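Cytidylyltransferase (Leptospira borgpetersenii serovar Hardjo-bovis, PDB 6OEW) probably catalyses magnesium-dependent nucleotidyl transfer, most likely the passing of a cytidylyl group from CTP to an acceptor substrate. Local coordinates at residues Ile15-Gly20 against Val54-Thr59; Ser21-Gly26 against Ile201-Asp206; Leu38-Glu43 against Cys109-Ser114; Tyr207-Ser212 against Ser236-Gln241. One frame throughout, in Å; residues are numbered along the deposited sequence. Where two conformers were deposited one is given.

Interaction 1: Ile15-Gly20 against Val54-Thr59; sequences IQARMG and VVVLTT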
loop_
_atom_site.group_PDB
_atom_site.type_symbol
_atom_site.label_atom_id
_atom_site.label_comp_id
_atom_site.label_asym_id
_atom_site.label_seq_id
_atom_site.Cartn_x
_atom_site.Cartn_y
_atom_site.Cartn_z
ATOM N N ILE A 15 -1.539 0.483 6.903
ATOM C CA ILE A 15 -2.304 0.075 5.731
ATOM C C ILE A 15 -3.736 0.554 5.883
ATOM O O ILE A 15 -4.468 0.096 6.775
ATOM C CB ILE A 15 -2.286 -1.448 5.552
ATOM C CG1 ILE A 15 -0.863 -1.995 5.678
ATOM C CG2 ILE A 15 -2.925 -1.844 4.207
ATOM C CD1 ILE A 15 -0.891 -3.448 5.976
ATOM N N GLN A 16 -4.169 1.426 4.983
ATOM C CA GLN A 16 -5.563 1.845 4.985
ATOM C C GLN A 16 -6.401 0.853 4.188
ATOM O O GLN A 16 -6.047 0.468 3.066
ATOM C CB GLN A 16 -5.714 3.265 4.433
ATOM C CG GLN A 16 -5.194 3.441 3.025
ATOM C CD GLN A 16 -5.542 4.803 2.461
ATOM O OE1 GLN A 16 -4.787 5.756 2.600
ATOM N NE2 GLN A 16 -6.710 4.897 1.821
ATOM N N ALA A 17 -7.497 0.404 4.788
ATOM C CA ALA A 17 -8.355 -0.569 4.124
ATOM C C ALA A 17 -9.754 -0.412 4.679
ATOM O O ALA A 17 -9.927 -0.104 5.860
ATOM C CB ALA A 17 -7.886 -2.011 4.347
ATOM N N ARG A 18 -10.754 -0.606 3.818
ATOM C CA ARG A 18 -12.139 -0.546 4.259
ATOM C C ARG A 18 -13.005 -1.371 3.320
ATOM O O ARG A 18 -12.675 -1.559 2.144
ATOM C CB ARG A 18 -12.687 0.893 4.311
ATOM C CG ARG A 18 -12.882 1.506 2.929
ATOM C CD ARG A 18 -13.291 2.966 3.029
ATOM N NE ARG A 18 -14.629 3.121 3.600
ATOM C CZ ARG A 18 -15.271 4.281 3.713
ATOM N NH1 ARG A 18 -14.691 5.404 3.308
ATOM N NH2 ARG A 18 -16.498 4.317 4.234
ATOM N N MET A 19 -14.126 -1.859 3.867
ATOM C CA MET A 19 -15.075 -2.635 3.077
ATOM C C MET A 19 -15.813 -1.742 2.092
ATOM O O MET A 19 -16.013 -2.119 0.932
ATOM C CB MET A 19 -16.071 -3.352 4.004
ATOM C CG MET A 19 -15.431 -4.526 4.795
ATOM S SD MET A 19 -15.037 -5.942 3.733
ATOM C CE MET A 19 -16.729 -6.582 3.502
ATOM N N GLY A 20 -16.195 -0.544 2.525
ATOM C CA GLY A 20 -16.934 0.366 1.667
ATOM C C GLY A 20 -16.045 1.154 0.729
ATOM O O GLY A 20 -16.206 2.373 0.600
ATOM N N VAL A 54 3.095 -3.343 11.859
ATOM C CA VAL A 54 2.050 -3.238 10.852
ATOM C C VAL A 54 0.757 -2.919 11.581
ATOM O O VAL A 54 0.447 -3.548 12.602
ATOM C CB VAL A 54 1.916 -4.543 10.048
ATOM C CG1 VAL A 54 0.728 -4.486 9.125
ATOM C CG2 VAL A 54 3.173 -4.782 9.229
ATOM N N VAL A 55 0.031 -1.919 11.093
ATOM C CA VAL A 55 -1.287 -1.573 11.618
ATOM C C VAL A 55 -2.236 -1.436 10.436
ATOM O O VAL A 55 -1.888 -0.807 9.428
ATOM C CB VAL A 55 -1.266 -0.267 12.438
ATOM C CG1 VAL A 55 -2.591 -0.096 13.218
ATOM C CG2 VAL A 55 -0.009 -0.201 13.380
ATOM N N VAL A 56 -3.428 -2.020 10.553
ATOM C CA VAL A 56 -4.494 -1.783 9.585
ATOM C C VAL A 56 -5.346 -0.627 10.091
ATOM O O VAL A 56 -5.839 -0.644 11.231
ATOM C CB VAL A 56 -5.346 -3.046 9.364
ATOM C CG1 VAL A 56 -6.593 -2.729 8.519
ATOM C CG2 VAL A 56 -4.525 -4.153 8.703
ATOM N N LEU A 57 -5.505 0.390 9.251
ATOM C CA LEU A 57 -6.259 1.586 9.580
ATOM C C LEU A 57 -7.571 1.504 8.812
ATOM O O LEU A 57 -7.572 1.579 7.581
ATOM C CB LEU A 57 -5.509 2.844 9.183
ATOM C CG LEU A 57 -4.422 3.413 10.105
ATOM C CD1 LEU A 57 -3.386 2.340 10.456
ATOM C CD2 LEU A 57 -3.800 4.598 9.398
ATOM N N THR A 58 -8.685 1.407 9.530
ATOM C CA THR A 58 -9.969 1.285 8.844
ATOM C C THR A 58 -10.957 2.267 9.478
ATOM O O THR A 58 -10.543 3.172 10.213
ATOM C CB THR A 58 -10.445 -0.179 8.892
ATOM O OG1 THR A 58 -11.588 -0.365 8.030
ATOM C CG2 THR A 58 -10.787 -0.604 10.328
ATOM N N THR A 59 -12.249 2.153 9.173
ATOM C CA THR A 59 -13.227 3.085 9.715
ATOM C C THR A 59 -13.925 2.478 10.925
ATOM O O THR A 59 -13.764 1.300 11.246
ATOM C CB THR A 59 -14.300 3.484 8.682
ATOM O OG1 THR A 59 -15.354 2.521 8.734
ATOM C CG2 THR A 59 -13.721 3.514 7.255
#
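Thr58 holds OG1 anti to its backbone N (chi1 -170°), which turns the hydroxyl to Ala17, while Ile15 has CG1 beside its own N (chi1 -48°), from where CD1 goes on to meet Val54 CG1 at 3.7 Å. The backbones pair in parallel: Ile15 N donates to Val55 O at 2.9 Å, Leu57 N to Ile15 O at 2.7 Å, and Ala17 N to Leu57 O at 3.0 Å. The next link is made by a side chain, Thr58 OG1 donating to Ala17 O at 2.7 Å, just where residues 15-20 leave the strand. The backbones begin to diverge here, the CA atoms of Ala17 and Thr58 being 5.3 Å apart. Beyond, Arg18 lays one face of its guanidinium under Thr59 CG2, 3.8 Å from NE, with Gly20 O over the opposite face. Ile15 and Val56 share one side of the sheet and meet helix 37-45; Gln16 and Leu57 occupy the other, where Gln16 OE1 bonds Arg104. This is a parallel pair in the N-terminal half of the mixed sheet, in a GT-A-type fold, and the loop after strand 11-16 probably corresponds to the glycine-containing nucleotide-binding loop of related nucleotidyltransferases.

Interaction 2: Ser21-Gly26 against Ile201-Asp206; sequences STRLPG and IDTIED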
loop_
_atom_site.group_PDB
_atom_site.type_symbol
_atom_site.label_atom_id
_atom_site.label_comp_id
_atom_site.label_asym_id
_atom_site.label_seq_id
_atom_site.Cartn_x
_atom_site.Cartn_y
_atom_site.Cartn_z
ATOM N N SER A 21 -15.092 0.474 0.083
ATOM C CA SER A 21 -14.197 1.151 -0.840
ATOM C C SER A 21 -14.977 1.735 -2.013
ATOM O O SER A 21 -16.016 1.217 -2.422
ATOM C CB SER A 21 -13.096 0.195 -1.344
ATOM O OG SER A 21 -13.607 -1.046 -1.875
ATOM N N THR A 22 -14.434 2.810 -2.580
ATOM C CA THR A 22 -15.091 3.475 -3.698
ATOM C C THR A 22 -15.226 2.541 -4.891
ATOM O O THR A 22 -16.280 2.483 -5.536
ATOM C CB THR A 22 -14.302 4.727 -4.078
ATOM O OG1 THR A 22 -14.008 5.487 -2.897
ATOM C CG2 THR A 22 -15.105 5.586 -5.021
ATOM N N ARG A 23 -14.168 1.802 -5.207
ATOM C CA ARG A 23 -14.195 0.851 -6.302
ATOM C C ARG A 23 -14.275 -0.556 -5.731
ATOM O O ARG A 23 -13.513 -0.904 -4.811
ATOM C CB ARG A 23 -12.969 1.017 -7.198
ATOM C CG ARG A 23 -12.860 2.405 -7.810
ATOM C CD ARG A 23 -11.813 2.454 -8.908
ATOM N NE ARG A 23 -12.293 1.788 -10.117
ATOM C CZ ARG A 23 -11.529 1.478 -11.160
ATOM N NH1 ARG A 23 -10.230 1.767 -11.149
ATOM N NH2 ARG A 23 -12.063 0.874 -12.211
ATOM N N LEU A 24 -15.219 -1.329 -6.258
ATOM C CA LEU A 24 -15.443 -2.723 -5.892
ATOM C C LEU A 24 -15.564 -2.888 -4.374
ATOM O O LEU A 24 -14.772 -3.613 -3.755
ATOM C CB LEU A 24 -14.349 -3.618 -6.460
ATOM C CG LEU A 24 -14.668 -5.108 -6.562
ATOM C CD1 LEU A 24 -15.830 -5.294 -7.532
ATOM C CD2 LEU A 24 -13.437 -5.906 -7.021
ATOM N N PRO A 25 -16.542 -2.229 -3.745
ATOM C CA PRO A 25 -16.738 -2.406 -2.300
ATOM C C PRO A 25 -16.812 -3.890 -1.953
ATOM O O PRO A 25 -17.404 -4.683 -2.688
ATOM C CB PRO A 25 -18.066 -1.682 -2.028
ATOM C CG PRO A 25 -18.743 -1.557 -3.403
ATOM C CD PRO A 25 -17.595 -1.398 -4.362
ATOM N N GLY A 26 -16.146 -4.273 -0.852
ATOM C CA GLY A 26 -16.108 -5.654 -0.401
ATOM C C GLY A 26 -14.898 -6.426 -0.868
ATOM O O GLY A 26 -14.699 -7.577 -0.444
ATOM N N ILE A 201 -6.400 -4.053 -7.218
ATOM C CA ILE A 201 -7.745 -4.629 -7.322
ATOM C C ILE A 201 -8.772 -3.510 -7.181
ATOM O O ILE A 201 -8.969 -2.936 -6.100
ATOM C CB ILE A 201 -7.983 -5.762 -6.312
ATOM C CG1 ILE A 201 -9.426 -6.270 -6.456
ATOM C CG2 ILE A 201 -7.636 -5.339 -4.861
ATOM C CD1 ILE A 201 -9.587 -7.706 -6.089
ATOM N N ASP A 202 -9.399 -3.183 -8.305
ATOM C CA ASP A 202 -10.502 -2.255 -8.375
ATOM C C ASP A 202 -11.671 -2.792 -9.184
ATOM O O ASP A 202 -12.755 -2.214 -9.102
ATOM C CB ASP A 202 -10.060 -0.927 -8.994
ATOM C CG ASP A 202 -9.151 -0.133 -8.085
ATOM O OD1 ASP A 202 -9.566 0.178 -6.937
ATOM O OD2 ASP A 202 -8.029 0.179 -8.537
ATOM N N THR A 203 -11.485 -3.867 -9.953
ATOM C CA THR A 203 -12.541 -4.460 -10.762
ATOM C C THR A 203 -12.478 -5.975 -10.637
ATOM O O THR A 203 -11.485 -6.552 -10.163
ATOM C CB THR A 203 -12.414 -4.096 -12.242
ATOM O OG1 THR A 203 -11.170 -4.619 -12.728
ATOM C CG2 THR A 203 -12.454 -2.599 -12.446
ATOM N N ILE A 204 -13.540 -6.619 -11.124
ATOM C CA ILE A 204 -13.584 -8.078 -11.178
ATOM C C ILE A 204 -12.474 -8.610 -12.079
ATOM O O ILE A 204 -11.869 -9.658 -11.802
ATOM C CB ILE A 204 -14.972 -8.546 -11.654
ATOM C CG1 ILE A 204 -16.002 -8.341 -10.551
ATOM C CG2 ILE A 204 -14.941 -10.000 -12.094
ATOM C CD1 ILE A 204 -15.588 -8.946 -9.253
ATOM N N GLU A 205 -12.197 -7.899 -13.177
ATOM C CA GLU A 205 -11.128 -8.297 -14.087
ATOM C C GLU A 205 -9.759 -8.225 -13.395
ATOM O O GLU A 205 -8.876 -9.058 -13.654
ATOM C CB GLU A 205 -11.157 -7.406 -15.329
ATOM C CG GLU A 205 -12.392 -7.578 -16.216
ATOM C CD GLU A 205 -13.683 -7.009 -15.608
ATOM O OE1 GLU A 205 -13.620 -6.020 -14.839
ATOM O OE2 GLU A 205 -14.768 -7.561 -15.906
ATOM N N ASP A 206 -9.556 -7.232 -12.523
ATOM C CA ASP A 206 -8.323 -7.192 -11.733
ATOM C C ASP A 206 -8.207 -8.442 -10.878
ATOM O O ASP A 206 -7.141 -9.071 -10.794
ATOM C CB ASP A 206 -8.308 -5.973 -10.810
ATOM C CG ASP A 206 -8.080 -4.665 -11.534
ATOM O OD1 ASP A 206 -7.618 -4.655 -12.691
ATOM O OD2 ASP A 206 -8.378 -3.625 -10.915
#
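The loop bearing Arg23 and Leu24 passes the turn before helix 204-214 with the CA atoms of Arg23 and Asp202 5.3 Å apart, and Leu24 takes a left-handed backbone conformation (phi 51°, psi 60°) that aims its side chain at residues 201-204. Arg23 and Asp202 cross roughly perpendicular to one another, yet their guanidinium and carboxylate planes are only 11° apart. Asp202 CB sits over one face of the guanidinium, 3.5 Å from NH1 and displaced toward the rim. The carboxylate OD2 is 3.8 Å from the same NH1 but well out of the guanidinium plane, so the salt bridge is long and purely electrostatic. Arg23 NH2 reaches Thr203 CG2 at 3.5 Å. Leu24 fills the other half of the contact: CB rests 3.4 Å from Asp202 O, CD1 meets Ile204 CD1 at 4.0 Å, and CD2 lies against Ile201 CG1 and the Thr203 carbonyl. The turn itself is fixed by Asp206, whose OD2 accepts from Asp202 N at 2.8 Å through its anti lone pair, and by the capping box in which Thr203 OG1 accepts from Asp206 N. Lys27 NZ binds Asp202 OD1, Arg23 O and Ile201 O, bridging both segments. The nearest side-chain atom of Asp202 is about 4 Å from a bound magnesium ion. The direct contact is thus apolar and electrostatic, while the directed polar bonds run through Lys27, which probably helps hold the Arg23 loop near that ion.

Interaction 3: Leu38-Glu43 against Cys109-Ser114; sequences LGFMLE and CPLIDS. With EDO (1,2-ethanediol), chain D.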
loop_
_atom_site.group_PDB
_atom_site.type_symbol
_atom_site.label_atom_id
_atom_site.label_comp_id
_atom_site.label_asym_id
_atom_site.label_seq_id
_atom_site.Cartn_x
_atom_site.Cartn_y
_atom_site.Cartn_z
ATOM N N LEU A 38 -7.125 -9.005 1.670
ATOM C CA LEU A 38 -6.357 -8.280 2.682
ATOM C C LEU A 38 -5.477 -9.221 3.498
ATOM O O LEU A 38 -4.327 -8.880 3.814
ATOM C CB LEU A 38 -7.293 -7.491 3.601
ATOM C CG LEU A 38 -6.614 -6.657 4.707
ATOM C CD1 LEU A 38 -5.502 -5.729 4.173
ATOM C CD2 LEU A 38 -7.650 -5.832 5.445
ATOM N N GLY A 39 -5.980 -10.412 3.845
ATOM C CA GLY A 39 -5.144 -11.362 4.581
ATOM C C GLY A 39 -3.897 -11.778 3.812
ATOM O O GLY A 39 -2.805 -11.905 4.384
ATOM N N PHE A 40 -4.042 -11.995 2.506
ATOM C CA PHE A 40 -2.894 -12.286 1.654
ATOM C C PHE A 40 -1.844 -11.186 1.741
ATOM O O PHE A 40 -0.637 -11.466 1.839
ATOM C CB PHE A 40 -3.375 -12.453 0.212
ATOM C CG PHE A 40 -2.453 -13.256 -0.644
ATOM C CD1 PHE A 40 -2.748 -14.585 -0.937
ATOM C CD2 PHE A 40 -1.291 -12.695 -1.161
ATOM C CE1 PHE A 40 -1.910 -15.344 -1.736
ATOM C CE2 PHE A 40 -0.436 -13.467 -1.965
ATOM C CZ PHE A 40 -0.743 -14.785 -2.241
ATOM N N MET A 41 -2.284 -9.929 1.672
ATOM C CA MET A 41 -1.373 -8.793 1.783
ATOM C C MET A 41 -0.628 -8.806 3.114
ATOM O O MET A 41 0.596 -8.621 3.159
ATOM C CB MET A 41 -2.150 -7.490 1.624
ATOM C CG MET A 41 -1.252 -6.266 1.445
ATOM S SD MET A 41 -2.242 -4.758 1.439
ATOM C CE MET A 41 -0.934 -3.524 1.236
ATOM N N LEU A 42 -1.357 -9.024 4.205
ATOM C CA LEU A 42 -0.735 -9.052 5.519
ATOM C C LEU A 42 0.295 -10.175 5.612
ATOM O O LEU A 42 1.385 -9.978 6.155
ATOM C CB LEU A 42 -1.813 -9.182 6.595
ATOM C CG LEU A 42 -2.784 -7.991 6.714
ATOM C CD1 LEU A 42 -3.820 -8.234 7.801
ATOM C CD2 LEU A 42 -2.029 -6.697 7.010
ATOM N N GLU A 43 -0.011 -11.347 5.047
ATOM C CA GLU A 43 0.964 -12.438 5.054
ATOM C C GLU A 43 2.225 -12.068 4.279
ATOM O O GLU A 43 3.338 -12.425 4.689
ATOM C CB GLU A 43 0.342 -13.712 4.484
ATOM C CG GLU A 43 -0.692 -14.326 5.396
ATOM C CD GLU A 43 -1.069 -15.718 4.970
ATOM O OE1 GLU A 43 -0.172 -16.512 4.631
ATOM O OE2 GLU A 43 -2.275 -16.016 4.956
ATOM N N CYS A 109 -3.558 -3.351 -2.762
ATOM C CA CYS A 109 -2.264 -3.810 -3.266
ATOM C C CYS A 109 -1.869 -5.142 -2.631
ATOM O O CYS A 109 -0.827 -5.242 -1.962
ATOM C CB CYS A 109 -1.193 -2.761 -2.991
ATOM S SG CYS A 109 -1.434 -1.224 -3.881
ATOM N N PRO A 110 -2.655 -6.195 -2.854
ATOM C CA PRO A 110 -2.414 -7.450 -2.131
ATOM C C PRO A 110 -1.097 -8.135 -2.458
ATOM O O PRO A 110 -0.668 -8.975 -1.658
ATOM C CB PRO A 110 -3.598 -8.321 -2.560
ATOM C CG PRO A 110 -3.945 -7.799 -3.926
ATOM C CD PRO A 110 -3.813 -6.317 -3.763
ATOM N N LEU A 111 -0.461 -7.856 -3.602
ATOM C CA LEU A 111 0.793 -8.513 -3.968
ATOM C C LEU A 111 2.009 -7.657 -3.658
ATOM O O LEU A 111 3.097 -7.931 -4.187
ATOM C CB LEU A 111 0.809 -8.906 -5.447
ATOM C CG LEU A 111 -0.376 -9.785 -5.884
ATOM C CD1 LEU A 111 -0.185 -10.318 -7.278
ATOM C CD2 LEU A 111 -0.613 -10.938 -4.920
ATOM N N ILE A 112 1.842 -6.640 -2.806
ATOM C CA ILE A 112 2.953 -5.787 -2.397
ATOM C C ILE A 112 4.147 -6.643 -1.993
ATOM O O ILE A 112 3.993 -7.709 -1.384
ATOM C CB ILE A 112 2.488 -4.868 -1.253
ATOM C CG1 ILE A 112 3.458 -3.700 -1.068
ATOM C CG2 ILE A 112 2.205 -5.682 0.049
ATOM C CD1 ILE A 112 3.223 -2.565 -2.056
ATOM N N ASP A 113 5.345 -6.189 -2.364
ATOM C CA ASP A 113 6.583 -6.948 -2.172
ATOM C C ASP A 113 7.344 -6.337 -1.000
ATOM O O ASP A 113 7.707 -5.154 -1.037
ATOM C CB ASP A 113 7.428 -6.945 -3.451
ATOM C CG ASP A 113 8.731 -7.769 -3.330
ATOM O OD1 ASP A 113 9.302 -7.879 -2.230
ATOM O OD2 ASP A 113 9.204 -8.295 -4.351
ATOM N N SER A 114 7.558 -7.134 0.050
ATOM C CA SER A 114 8.181 -6.581 1.248
ATOM C C SER A 114 9.645 -6.223 1.006
ATOM O O SER A 114 10.187 -5.349 1.703
ATOM C CB SER A 114 8.031 -7.565 2.413
ATOM O OG SER A 114 8.885 -8.698 2.237
HETATM C C1 EDO D . 8.023 -11.574 -0.040
HETATM O O1 EDO D . 9.061 -10.754 0.523
HETATM C C2 EDO D . 6.845 -10.715 -0.513
HETATM O O2 EDO D . 6.408 -9.860 0.555
#
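The carbonyl O of Cys109 accepts from Ile112 N at 3.1 Å, closing a type I turn, and on the helix side it is lined by Met41, whose CG comes within 3.6 Å. Met41 has CG anti to the backbone N (chi1 -168°), which brings CG to this oxygen, and the chain is extended beyond CG, which carries SD and CE past it in sequence. The same CG meets Ile112 CG2 at 3.8 Å, so the thioether chain lies across both the Cys109 carbonyl and the Ile112 CG2 methyl. Pro110 O has no hydrogen-bond donor in the model although it is buried; what it faces is C-H, namely Met41 CA at 3.5 Å and the edge of the Phe40 ring, with CD2 at 3.8 Å. Phe40 CE2 also touches Leu111 CD2 at 3.9 Å. The rings of Phe40 and Phe32 also meet edge-to-face. Past the turn, Asp113 caps the start of helix 114-126 through OD1, which accepts from Lys115 N. A 1,2-ethanediol, probably from the crystallisation liquor, occupies this end: Ser114 N donates to its O2 at 3.0 Å and its O1 donates to Ser114 OG at 2.7 Å. The contact thus lays helix 37-45 across the loop that follows strand 101-106. That loop directly continues from Asp108, a magnesium-binding residue, and an acidic metal-binding position in the loop after a central strand is a hallmark of GT-A nucleotidyl- and glycosyltransferases.

Interaction 4: Tyr207-Ser212 against Ser236-Gln241; sequences YETLKS and SIIQNQ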
loop_
_atom_site.group_PDB
_atom_site.type_symbol
_atom_site.label_atom_id
_atom_site.label_comp_id
_atom_site.label_asym_id
_atom_site.label_seq_id
_atom_site.Cartn_x
_atom_site.Cartn_y
_atom_site.Cartn_z
ATOM N N TYR A 207 -9.298 -8.763 -10.181
ATOM C CA TYR A 207 -9.388 -9.934 -9.324
ATOM C C TYR A 207 -9.033 -11.206 -10.080
ATOM O O TYR A 207 -8.288 -12.049 -9.571
ATOM C CB TYR A 207 -10.812 -10.011 -8.756
ATOM C CG TYR A 207 -11.109 -11.127 -7.776
ATOM C CD1 TYR A 207 -10.260 -11.393 -6.692
ATOM C CD2 TYR A 207 -12.261 -11.881 -7.906
ATOM C CE1 TYR A 207 -10.565 -12.425 -5.783
ATOM C CE2 TYR A 207 -12.577 -12.883 -7.013
ATOM C CZ TYR A 207 -11.735 -13.156 -5.949
ATOM O OH TYR A 207 -12.083 -14.182 -5.081
ATOM N N GLU A 208 -9.613 -11.395 -11.268
ATOM C CA GLU A 208 -9.329 -12.588 -12.063
ATOM C C GLU A 208 -7.852 -12.655 -12.428
ATOM O O GLU A 208 -7.234 -13.725 -12.388
ATOM C CB GLU A 208 -10.175 -12.583 -13.338
ATOM C CG GLU A 208 -11.694 -12.578 -13.109
ATOM C CD GLU A 208 -12.502 -12.388 -14.395
ATOM O OE1 GLU A 208 -11.941 -11.952 -15.422
ATOM O OE2 GLU A 208 -13.711 -12.676 -14.375
ATOM N N THR A 209 -7.289 -11.510 -12.821
ATOM C CA THR A 209 -5.857 -11.410 -13.119
ATOM C C THR A 209 -5.014 -11.803 -11.913
ATOM O O THR A 209 -4.062 -12.593 -12.021
ATOM C CB THR A 209 -5.525 -9.970 -13.535
ATOM O OG1 THR A 209 -6.249 -9.641 -14.728
ATOM C CG2 THR A 209 -3.995 -9.781 -13.770
ATOM N N LEU A 210 -5.327 -11.225 -10.756
ATOM C CA LEU A 210 -4.547 -11.498 -9.554
ATOM C C LEU A 210 -4.699 -12.949 -9.130
ATOM O O LEU A 210 -3.741 -13.572 -8.663
ATOM C CB LEU A 210 -4.983 -10.556 -8.430
ATOM C CG LEU A 210 -4.659 -9.076 -8.670
ATOM C CD1 LEU A 210 -5.426 -8.227 -7.697
ATOM C CD2 LEU A 210 -3.153 -8.822 -8.502
ATOM N N LYS A 211 -5.899 -13.506 -9.290
ATOM C CA LYS A 211 -6.083 -14.917 -8.975
ATOM C C LYS A 211 -5.218 -15.789 -9.869
ATOM O O LYS A 211 -4.641 -16.785 -9.414
ATOM C CB LYS A 211 -7.562 -15.288 -9.104
ATOM C CG LYS A 211 -8.339 -14.949 -7.841
ATOM C CD LYS A 211 -9.883 -15.103 -8.014
ATOM C CE LYS A 211 -10.328 -16.152 -8.990
ATOM N NZ LYS A 211 -11.859 -16.206 -9.114
ATOM N N SER A 212 -5.101 -15.423 -11.142
ATOM C CA SER A 212 -4.246 -16.192 -12.034
ATOM C C SER A 212 -2.776 -16.066 -11.632
ATOM O O SER A 212 -2.046 -17.064 -11.613
ATOM C CB SER A 212 -4.476 -15.739 -13.469
ATOM O OG SER A 212 -5.771 -16.122 -13.882
ATOM N N SER A 236 -1.346 -14.539 -20.914
ATOM C CA SER A 236 -2.789 -14.666 -20.704
ATOM C C SER A 236 -3.194 -14.586 -19.237
ATOM O O SER A 236 -4.392 -14.614 -18.936
ATOM C CB SER A 236 -3.297 -15.978 -21.310
ATOM O OG SER A 236 -3.152 -17.065 -20.408
ATOM N N ILE A 237 -2.238 -14.502 -18.313
ATOM C CA ILE A 237 -2.582 -14.162 -16.936
ATOM C C ILE A 237 -3.343 -12.844 -16.894
ATOM O O ILE A 237 -4.270 -12.667 -16.091
ATOM C CB ILE A 237 -1.311 -14.109 -16.070
ATOM C CG1 ILE A 237 -0.786 -15.529 -15.834
ATOM C CG2 ILE A 237 -1.572 -13.359 -14.746
ATOM C CD1 ILE A 237 0.620 -15.552 -15.240
ATOM N N ILE A 238 -2.968 -11.903 -17.762
ATOM C CA ILE A 238 -3.507 -10.544 -17.732
ATOM C C ILE A 238 -4.920 -10.579 -18.307
ATOM O O ILE A 238 -5.106 -10.835 -19.500
ATOM C CB ILE A 238 -2.609 -9.570 -18.506
ATOM C CG1 ILE A 238 -1.223 -9.511 -17.860
ATOM C CG2 ILE A 238 -3.199 -8.177 -18.496
ATOM C CD1 ILE A 238 -1.266 -8.961 -16.454
ATOM N N GLN A 239 -5.915 -10.320 -17.455
ATOM C CA GLN A 239 -7.328 -10.343 -17.840
ATOM C C GLN A 239 -8.016 -9.000 -17.618
ATOM O O GLN A 239 -9.239 -8.899 -17.799
ATOM C CB GLN A 239 -8.079 -11.439 -17.072
ATOM C CG GLN A 239 -7.812 -12.855 -17.560
ATOM C CD GLN A 239 -7.747 -13.868 -16.421
ATOM O OE1 GLN A 239 -6.693 -14.069 -15.817
ATOM N NE2 GLN A 239 -8.872 -14.512 -16.130
ATOM N N ASN A 240 -7.265 -7.970 -17.223
ATOM C CA ASN A 240 -7.789 -6.628 -17.001
ATOM C C ASN A 240 -7.268 -5.649 -18.043
ATOM O O ASN A 240 -7.340 -4.432 -17.849
ATOM C CB ASN A 240 -7.434 -6.138 -15.596
ATOM C CG ASN A 240 -5.917 -6.108 -15.354
ATOM O OD1 ASN A 240 -5.111 -6.412 -16.254
ATOM N ND2 ASN A 240 -5.527 -5.732 -14.138
ATOM N N GLN A 241 -6.752 -6.173 -19.144
ATOM C CA GLN A 241 -6.113 -5.407 -20.200
ATOM C C GLN A 241 -6.098 -6.303 -21.426
ATOM O O GLN A 241 -5.897 -7.516 -21.306
ATOM C CB GLN A 241 -4.680 -4.995 -19.806
ATOM C CG GLN A 241 -3.939 -4.145 -20.833
ATOM C CD GLN A 241 -4.577 -2.783 -21.012
ATOM O OE1 GLN A 241 -5.069 -2.454 -22.090
ATOM N NE2 GLN A 241 -4.576 -1.984 -19.948
#
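Thr209 carries the contact with Gln239, and its two branches do separate work. OG1 is anti to the carbonyl carbon (chi1 -62°), beside the backbone N, and accepts from Gln239 N at 2.8 Å with an N-H...O angle of 149°. The hydroxyl is also bonded to Glu205 O one turn back in the same helix, so it bridges helix and loop. CG2, anti to the backbone N, goes the other way and meets Ile238 CD1 at 3.9 Å, the two side chains crossing at a slant. Alongside, the CA-H of Thr209 faces Ile237 O, with CA and O 3.6 Å apart. Here the chain coming off helix 224-233 through a short 3-10 segment folds back over helix 204-214 on the outer part of the domain, so the loop following helix 224-233 is tied to helix 204-214 by a side chain to backbone bond as well as by apolar contact. Ile237 keeps CG2 anti to its backbone N, where it packs against Ser212 CB at 4.0 Å and also nears Thr209 O. The Gln239 side chain is bent at chi2, though the orientation of its amide is doubtful. Asn240 tucks CG between its backbone N and carbonyl carbon (chi1 59°), 3.6 Å from Thr209 OG1, while its ND2 donates to Asp206 OD1 and to Arg198 O.

The first segments of interactions 1 and 2 are consecutive where the chain leaves strand 11-16, but the contacts interleave along the chain; their centres are 15 Å apart, and Met19 O faces Gly26 N at 2.8 Å. Interaction 3 falls within the sequence span of interaction 2, and interaction 4 comes after it. Interaction 3 lies 13 Å from interaction 1, centre to centre; helix 37-45 covers the sheet there, Leu42 CD2 touching Ile15 CD1 at 3.6 Å. Interactions 2 and 4 share helix 204-214, the former at its start and the latter along its body. The same helix presents Leu210 to Leu111 of interaction 3. Interaction 2 lies beside the magnesium ion, while interaction 4 is farther out.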